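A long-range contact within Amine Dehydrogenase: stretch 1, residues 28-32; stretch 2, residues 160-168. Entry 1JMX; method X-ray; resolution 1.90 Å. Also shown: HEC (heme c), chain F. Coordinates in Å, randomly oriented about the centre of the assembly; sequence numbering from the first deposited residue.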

# COMPACT_ATOMS: atom_id res chain seq x y z
N SER A 28 -7.98 -27.49 3.39
CA SER A 28 -7.76 -28.50 2.36
C SER A 28 -8.41 -28.21 1.01
O SER A 28 -8.55 -29.10 0.18
CB SER A 28 -8.25 -29.86 2.86
OG SER A 28 -7.72 -30.13 4.14
N HIS A 29 -8.77 -26.95 0.77
CA HIS A 29 -9.44 -26.59 -0.48
C HIS A 29 -8.77 -25.40 -1.16
O HIS A 29 -9.39 -24.68 -1.95
CB HIS A 29 -10.90 -26.27 -0.17
CG HIS A 29 -11.53 -27.24 0.78
ND1 HIS A 29 -12.14 -28.39 0.37
CD2 HIS A 29 -11.57 -27.25 2.13
CE1 HIS A 29 -12.53 -29.09 1.42
NE2 HIS A 29 -12.20 -28.42 2.51
N GLN A 30 -7.50 -25.21 -0.83
CA GLN A 30 -6.70 -24.13 -1.37
C GLN A 30 -5.26 -24.60 -1.56
O GLN A 30 -4.78 -25.45 -0.81
CB GLN A 30 -6.71 -22.95 -0.39
CG GLN A 30 -8.09 -22.38 -0.07
CD GLN A 30 -8.06 -21.34 1.02
OE1 GLN A 30 -6.99 -20.92 1.46
NE2 GLN A 30 -9.23 -20.93 1.48
N ARG A 31 -4.59 -24.08 -2.59
CA ARG A 31 -3.19 -24.41 -2.87
C ARG A 31 -2.44 -23.10 -2.98
O ARG A 31 -2.90 -22.18 -3.65
CB ARG A 31 -3.03 -25.22 -4.17
CG ARG A 31 -3.62 -26.61 -4.08
CD ARG A 31 -3.20 -27.49 -5.23
NE ARG A 31 -3.84 -27.14 -6.49
CZ ARG A 31 -3.20 -26.59 -7.51
NH1 ARG A 31 -1.91 -26.32 -7.41
NH2 ARG A 31 -3.84 -26.36 -8.66
N LYS A 32 -1.32 -22.99 -2.27
CA LYS A 32 -0.53 -21.76 -2.28
C LYS A 32 0.97 -22.05 -2.25
O LYS A 32 1.40 -23.20 -2.09
CB LYS A 32 -0.85 -20.90 -1.04
CG LYS A 32 -2.30 -20.92 -0.55
CD LYS A 32 -2.38 -20.29 0.83
CE LYS A 32 -3.73 -20.52 1.49
NZ LYS A 32 -4.72 -19.50 1.13
N TYR A 160 -7.63 -19.53 -12.05
CA TYR A 160 -6.83 -20.16 -11.00
C TYR A 160 -7.62 -21.20 -10.22
O TYR A 160 -7.88 -21.01 -9.04
CB TYR A 160 -6.34 -19.10 -10.02
CG TYR A 160 -5.74 -17.87 -10.67
CD1 TYR A 160 -6.24 -16.61 -10.37
CD2 TYR A 160 -4.67 -17.97 -11.56
CE1 TYR A 160 -5.69 -15.47 -10.94
CE2 TYR A 160 -4.11 -16.84 -12.14
CZ TYR A 160 -4.62 -15.59 -11.83
OH TYR A 160 -4.05 -14.45 -12.37
N PRO A 161 -7.97 -22.34 -10.86
CA PRO A 161 -8.73 -23.44 -10.26
C PRO A 161 -7.92 -24.34 -9.34
O PRO A 161 -6.71 -24.50 -9.53
CB PRO A 161 -9.20 -24.21 -11.48
CG PRO A 161 -8.03 -24.09 -12.40
CD PRO A 161 -7.66 -22.64 -12.27
N LEU A 162 -8.60 -24.96 -8.39
CA LEU A 162 -7.96 -25.86 -7.44
C LEU A 162 -7.35 -27.04 -8.19
O LEU A 162 -6.21 -27.42 -7.94
CB LEU A 162 -9.00 -26.37 -6.44
CG LEU A 162 -8.57 -26.76 -5.02
CD1 LEU A 162 -8.45 -28.25 -4.88
CD2 LEU A 162 -7.27 -26.06 -4.64
N GLU A 163 -8.10 -27.59 -9.14
CA GLU A 163 -7.60 -28.71 -9.92
C GLU A 163 -7.15 -28.32 -11.32
O GLU A 163 -7.78 -27.50 -11.99
CB GLU A 163 -8.61 -29.86 -9.99
CG GLU A 163 -8.11 -31.16 -9.31
CD GLU A 163 -6.90 -31.83 -10.02
OE1 GLU A 163 -7.13 -32.84 -10.74
OE2 GLU A 163 -5.74 -31.38 -9.84
N SER A 164 -6.04 -28.90 -11.73
CA SER A 164 -5.46 -28.66 -13.04
C SER A 164 -4.58 -29.85 -13.38
O SER A 164 -4.14 -30.58 -12.49
CB SER A 164 -4.63 -27.36 -13.03
OG SER A 164 -3.47 -27.50 -12.22
N ALA A 165 -4.34 -30.05 -14.67
CA ALA A 165 -3.50 -31.15 -15.13
C ALA A 165 -2.08 -30.97 -14.61
O ALA A 165 -1.42 -31.92 -14.20
CB ALA A 165 -3.52 -31.22 -16.65
N ALA A 166 -1.63 -29.71 -14.60
CA ALA A 166 -0.29 -29.34 -14.14
C ALA A 166 0.01 -29.82 -12.73
O ALA A 166 1.08 -30.37 -12.47
CB ALA A 166 -0.13 -27.83 -14.23
N TRP A 167 -0.92 -29.59 -11.82
CA TRP A 167 -0.76 -30.00 -10.43
C TRP A 167 -0.79 -31.51 -10.29
O TRP A 167 -0.04 -32.08 -9.49
CB TRP A 167 -1.85 -29.37 -9.56
CG TRP A 167 -1.78 -29.79 -8.14
CD1 TRP A 167 -2.81 -30.25 -7.37
CD2 TRP A 167 -0.62 -29.81 -7.30
NE1 TRP A 167 -2.36 -30.55 -6.11
CE2 TRP A 167 -1.02 -30.29 -6.03
CE3 TRP A 167 0.73 -29.46 -7.50
CZ2 TRP A 167 -0.13 -30.43 -4.97
CZ3 TRP A 167 1.62 -29.60 -6.44
CH2 TRP A 167 1.18 -30.09 -5.18
N ALA A 168 -1.68 -32.15 -11.04
CA ALA A 168 -1.83 -33.60 -11.00
C ALA A 168 -0.56 -34.29 -11.49
O ALA A 168 -0.06 -35.22 -10.86
CB ALA A 168 -3.03 -34.03 -11.86
FE HEC F . -8.04 -20.48 10.06
CHA HEC F . -9.68 -18.97 7.53
CHB HEC F . -5.89 -21.88 7.86
CHC HEC F . -6.41 -22.02 12.63
CHD HEC F . -10.23 -19.07 12.30
NA HEC F . -7.83 -20.43 8.12
C1A HEC F . -8.59 -19.76 7.20
C2A HEC F . -8.11 -19.99 5.84
C3A HEC F . -7.05 -20.80 5.95
C4A HEC F . -6.88 -21.08 7.35
CMA HEC F . -6.21 -21.33 4.80
CAA HEC F . -8.71 -19.40 4.58
CBA HEC F . -7.93 -18.17 4.19
CGA HEC F . -8.45 -17.50 2.93
O1A HEC F . -9.43 -17.99 2.34
O2A HEC F . -7.88 -16.48 2.53
NB HEC F . -6.50 -21.67 10.22
C1B HEC F . -5.70 -22.17 9.19
C2B HEC F . -4.66 -23.03 9.64
C3B HEC F . -4.81 -23.09 11.00
C4B HEC F . -5.94 -22.24 11.35
CMB HEC F . -3.61 -23.75 8.76
CAB HEC F . -3.92 -23.92 11.90
CBB HEC F . -2.59 -23.33 12.38
NC HEC F . -8.27 -20.52 12.04
C1C HEC F . -7.50 -21.22 12.96
C2C HEC F . -7.96 -21.02 14.31
C3C HEC F . -9.02 -20.22 14.23
C4C HEC F . -9.22 -19.89 12.81
CMC HEC F . -7.34 -21.63 15.57
CAC HEC F . -9.97 -19.95 15.39
CBC HEC F . -9.72 -18.85 16.40
ND HEC F . -9.62 -19.27 9.95
C1D HEC F . -10.42 -18.77 10.96
C2D HEC F . -11.48 -17.90 10.44
C3D HEC F . -11.30 -17.90 9.09
C4D HEC F . -10.16 -18.73 8.81
CMD HEC F . -12.56 -17.17 11.25
CAD HEC F . -12.10 -17.16 8.02
CBD HEC F . -11.70 -15.72 7.76
CGD HEC F . -10.26 -15.56 7.35
O1D HEC F . -9.46 -15.08 8.15
O2D HEC F . -9.91 -15.91 6.21

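Stretch 2 meets stretch 1 mainly through one side chain, Arg31, which points toward it and accounts for much of the 291 Å² buried between the two. Tyr160 makes no contact, and the CA-to-CB bond of Pro161 points away, while its carbonyl oxygen comes near the guanidinium (Pro161 O to Arg31 NH2, 3.5 Å). Leu162 contributes twice. Its carbonyl oxygen lies at the edge of the guanidinium, near its plane, and accepts two hydrogen bonds, from Arg31 NE (2.8 Å to Leu162 O) and Arg31 NH2 (2.7 Å to Leu162 O); a single backbone oxygen thus receives a forked, charged donor. Its side chain leaves CA sideways, but its end comes nearer, so that Leu162 CD2 packs against His29 O (3.7 Å), Gln30 CA (3.8 Å) and Arg31 CG (3.7 Å), an apolar branch covering backbone and aliphatic stem alike. Beneath this cover Gln30 N is buried without a polar partner. The CA-to-CB bond of Gln30 points away from stretch 2, and its amide hydrogen-bonds heme c (Gln30 NE2 to HEC O1A, 3.1 Å). Glu163 is exposed; its carboxylate takes a weak bond from the next backbone amide (Ser164 N to Glu163 OE2, 3.1 Å). Ser164 caps the helix that follows, its hydroxyl oxygen accepting a weak bond from Trp167 N (Ser164 OG to Trp167 N, 3.3 Å). Ala165 and Ala166, on the first turn, stay clear of stretch 1. Trp167 points toward it and offers a broad, flat indole on which the Arg31 guanidinium stacks, centres 3.9 Å apart and planes within 3°. Arg31 CZ and CD both sit over the five-membered ring, giving cation-pi and CH-pi contacts; Arg31 CD comes within 3.3 Å of Trp167 NE1. Arginine suits this place because its planar cation can stack by its face while donating from its edge.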